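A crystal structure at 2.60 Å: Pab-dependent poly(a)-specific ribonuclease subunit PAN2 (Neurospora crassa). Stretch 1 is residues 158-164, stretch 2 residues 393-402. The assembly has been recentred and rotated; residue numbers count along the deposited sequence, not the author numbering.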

# COMPACT_ATOMS: atom_id res chain seq x y z
N GLU A 158 -11.49 -4.66 -17.38
CA GLU A 158 -11.45 -4.07 -18.72
C GLU A 158 -10.02 -3.79 -19.18
O GLU A 158 -9.70 -3.93 -20.36
CB GLU A 158 -12.27 -2.79 -18.76
CG GLU A 158 -12.44 -2.19 -20.15
CD GLU A 158 -13.29 -3.06 -21.05
OE1 GLU A 158 -14.10 -3.86 -20.53
OE2 GLU A 158 -13.16 -2.94 -22.29
N LEU A 159 -9.17 -3.38 -18.24
CA LEU A 159 -7.77 -3.09 -18.55
C LEU A 159 -7.06 -4.35 -19.02
O LEU A 159 -6.39 -4.35 -20.05
CB LEU A 159 -7.06 -2.51 -17.32
CG LEU A 159 -5.65 -1.92 -17.46
CD1 LEU A 159 -5.41 -0.91 -16.35
CD2 LEU A 159 -4.57 -2.99 -17.42
N GLU A 160 -7.22 -5.43 -18.26
CA GLU A 160 -6.55 -6.69 -18.57
C GLU A 160 -7.09 -7.31 -19.85
O GLU A 160 -6.35 -7.93 -20.61
CB GLU A 160 -6.71 -7.67 -17.40
CG GLU A 160 -6.13 -7.19 -16.08
CD GLU A 160 -7.09 -6.31 -15.29
OE1 GLU A 160 -8.04 -5.77 -15.89
OE2 GLU A 160 -6.89 -6.17 -14.06
N ARG A 161 -8.39 -7.15 -20.08
CA ARG A 161 -9.03 -7.67 -21.28
C ARG A 161 -8.46 -6.99 -22.53
O ARG A 161 -8.19 -7.64 -23.53
CB ARG A 161 -10.54 -7.48 -21.22
CG ARG A 161 -11.30 -8.16 -22.35
CD ARG A 161 -12.73 -7.66 -22.44
NE ARG A 161 -12.79 -6.24 -22.78
CZ ARG A 161 -12.76 -5.78 -24.03
NH1 ARG A 161 -12.68 -6.62 -25.05
NH2 ARG A 161 -12.82 -4.47 -24.25
N THR A 162 -8.29 -5.68 -22.44
CA THR A 162 -7.71 -4.90 -23.53
C THR A 162 -6.23 -5.25 -23.70
O THR A 162 -5.75 -5.40 -24.83
CB THR A 162 -7.86 -3.39 -23.28
OG1 THR A 162 -9.25 -3.06 -23.17
CG2 THR A 162 -7.24 -2.59 -24.42
N LEU A 163 -5.53 -5.37 -22.58
CA LEU A 163 -4.11 -5.70 -22.59
C LEU A 163 -3.85 -7.05 -23.25
O LEU A 163 -2.98 -7.17 -24.11
CB LEU A 163 -3.56 -5.71 -21.16
CG LEU A 163 -2.12 -6.20 -20.98
CD1 LEU A 163 -1.14 -5.28 -21.69
CD2 LEU A 163 -1.77 -6.33 -19.51
N PHE A 164 -4.61 -8.06 -22.84
CA PHE A 164 -4.43 -9.41 -23.36
C PHE A 164 -5.23 -9.62 -24.64
O PHE A 164 -5.29 -10.73 -25.17
CB PHE A 164 -4.84 -10.44 -22.30
CG PHE A 164 -4.02 -10.37 -21.05
CD1 PHE A 164 -2.67 -10.07 -21.10
CD2 PHE A 164 -4.60 -10.60 -19.81
CE1 PHE A 164 -1.91 -10.01 -19.95
CE2 PHE A 164 -3.84 -10.54 -18.65
CZ PHE A 164 -2.50 -10.24 -18.72
N GLN A 393 7.38 -5.82 -15.48
CA GLN A 393 6.03 -6.00 -15.99
C GLN A 393 6.06 -5.87 -17.50
O GLN A 393 6.99 -5.29 -18.06
CB GLN A 393 5.06 -4.99 -15.37
CG GLN A 393 5.02 -3.64 -16.08
CD GLN A 393 3.73 -2.89 -15.82
OE1 GLN A 393 2.93 -3.28 -14.97
NE2 GLN A 393 3.52 -1.80 -16.55
N VAL A 394 5.05 -6.42 -18.16
CA VAL A 394 4.97 -6.37 -19.62
C VAL A 394 4.91 -4.91 -20.09
O VAL A 394 4.16 -4.10 -19.55
CB VAL A 394 3.77 -7.16 -20.16
CG1 VAL A 394 4.00 -8.65 -19.99
CG2 VAL A 394 2.48 -6.74 -19.45
N LYS A 395 5.72 -4.59 -21.10
CA LYS A 395 5.85 -3.22 -21.59
C LYS A 395 4.54 -2.69 -22.15
O LYS A 395 4.29 -1.48 -22.15
CB LYS A 395 6.95 -3.14 -22.64
CG LYS A 395 7.29 -1.72 -23.09
CD LYS A 395 8.43 -1.71 -24.09
CE LYS A 395 8.79 -0.29 -24.50
NZ LYS A 395 9.95 -0.26 -25.44
N ALA A 396 3.69 -3.60 -22.62
CA ALA A 396 2.39 -3.22 -23.17
C ALA A 396 1.47 -2.66 -22.09
O ALA A 396 0.49 -1.98 -22.39
CB ALA A 396 1.74 -4.42 -23.85
N ALA A 397 1.79 -2.95 -20.83
CA ALA A 397 0.98 -2.50 -19.71
C ALA A 397 1.45 -1.15 -19.17
O ALA A 397 0.83 -0.59 -18.27
CB ALA A 397 0.99 -3.54 -18.60
N ASN A 398 2.55 -0.64 -19.71
CA ASN A 398 3.06 0.66 -19.30
C ASN A 398 2.10 1.78 -19.65
O ASN A 398 1.41 1.72 -20.68
CB ASN A 398 4.43 0.93 -19.93
CG ASN A 398 5.52 0.04 -19.36
OD1 ASN A 398 5.37 -0.54 -18.29
ND2 ASN A 398 6.63 -0.06 -20.08
N HIS A 399 2.04 2.80 -18.79
CA HIS A 399 1.21 3.98 -19.00
C HIS A 399 -0.27 3.64 -19.14
O HIS A 399 -1.04 4.39 -19.73
CB HIS A 399 1.68 4.76 -20.24
CG HIS A 399 3.17 4.76 -20.41
ND1 HIS A 399 4.01 5.49 -19.60
CD2 HIS A 399 3.97 4.13 -21.30
CE1 HIS A 399 5.26 5.31 -19.98
NE2 HIS A 399 5.26 4.48 -21.02
N ARG A 400 -0.67 2.50 -18.57
CA ARG A 400 -2.06 2.06 -18.63
C ARG A 400 -2.73 2.18 -17.27
O ARG A 400 -2.10 1.98 -16.23
CB ARG A 400 -2.14 0.61 -19.12
CG ARG A 400 -1.73 0.42 -20.57
CD ARG A 400 -2.76 1.02 -21.52
NE ARG A 400 -4.10 0.52 -21.26
CZ ARG A 400 -4.58 -0.62 -21.75
NH1 ARG A 400 -3.83 -1.38 -22.53
NH2 ARG A 400 -5.82 -1.00 -21.46
N PHE A 401 -4.02 2.52 -17.28
CA PHE A 401 -4.79 2.63 -16.05
C PHE A 401 -6.29 2.51 -16.33
O PHE A 401 -6.72 2.64 -17.48
CB PHE A 401 -4.50 3.96 -15.34
CG PHE A 401 -4.97 5.17 -16.09
CD1 PHE A 401 -4.21 5.72 -17.10
CD2 PHE A 401 -6.18 5.76 -15.77
CE1 PHE A 401 -4.64 6.83 -17.80
CE2 PHE A 401 -6.62 6.88 -16.46
CZ PHE A 401 -5.85 7.41 -17.47
N ASN A 402 -7.07 2.25 -15.29
CA ASN A 402 -8.51 2.12 -15.42
C ASN A 402 -9.23 2.74 -14.22
O ASN A 402 -8.93 2.40 -13.07
CB ASN A 402 -8.91 0.65 -15.58
CG ASN A 402 -10.39 0.46 -15.78
OD1 ASN A 402 -11.12 0.16 -14.84
ND2 ASN A 402 -10.85 0.64 -17.02

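How do residues at least 231 positions apart in sequence come to touch? Stretch 1 is helical from Glu 158 to Leu 163, and Phe 164 leaves the helix. The helix presents one side to an irregular run of chain: the end of a strand, a 3-10 segment from Lys 395 to Ala 397, a type II turn from Ala 397 to Arg 400, and the extended residues that follow. The two run in opposite senses, so the start of the helix sits near the end of stretch 2: the CA atoms of Leu 159 and Asn 402 are 6.1 Å apart, and those of Leu 163 and Ala 397 are 6.7 Å apart. Leu 159 and Leu 163, one helical turn apart, both point toward the partner and supply the two main bumps.

What receives Leu 163? Its forked end enters a shallow apolar hollow lined by small side chains. Leu 163 CD1 lies 3.7 Å from Ala 396 CB, and both of its methyls touch Ala 397, with Leu 163 CD2 4.0 Å and CD1 4.1 Å from Ala 397 CB; Leu 163 CD2 is also 4.3 Å from Val 394 CG2. The alanines contribute only methyl groups to this lining, and Leu 163 CD1 also comes within 3.8 Å of Ala 397 N. The 3-10 fold holds Ala 397 N in its own hydrogen bond to O of Val 394 (2.9 Å).

Where does Leu 159 fit? It packs against the extended chain beyond the turn, with Leu 159 CD1 3.5 Å from C of Phe 401 and 3.9 Å from CB of Asn 402. Phe 401 points its CA-to-CB bond away, leaving its backbone to meet the leucine. Asn 402 points toward the helix, and Asn 402 ND2 lies 4.1 Å from CB of Glu 158.

What packs alongside the two leucines? Arg 400 reaches across to the helix, its guanidinium on their flank, near Thr 162. Thr 162 CB stands at the edge of that group, 3.6 Å from Arg 400 NH2, and Arg 400 NH2 is 3.7 Å from O of Leu 159. Leu 159 O already accepts the helical hydrogen bond from N of Leu 163 (2.9 Å), and no hydrogen bond crosses between the stretches.

What, then, holds the interface? Shape and van der Waals contact do, with 421 Å² buried over both sides. Several polar bonds stay within a stretch: Thr 162 OG1 donates to O of Glu 158 (3.0 Å), Arg 161 NH2 forms a salt bridge with Glu 158 OE2 (2.5 Å), one turn back along the helix, and Gln 393 NE2 donates to Asn 398 OD1 (2.8 Å).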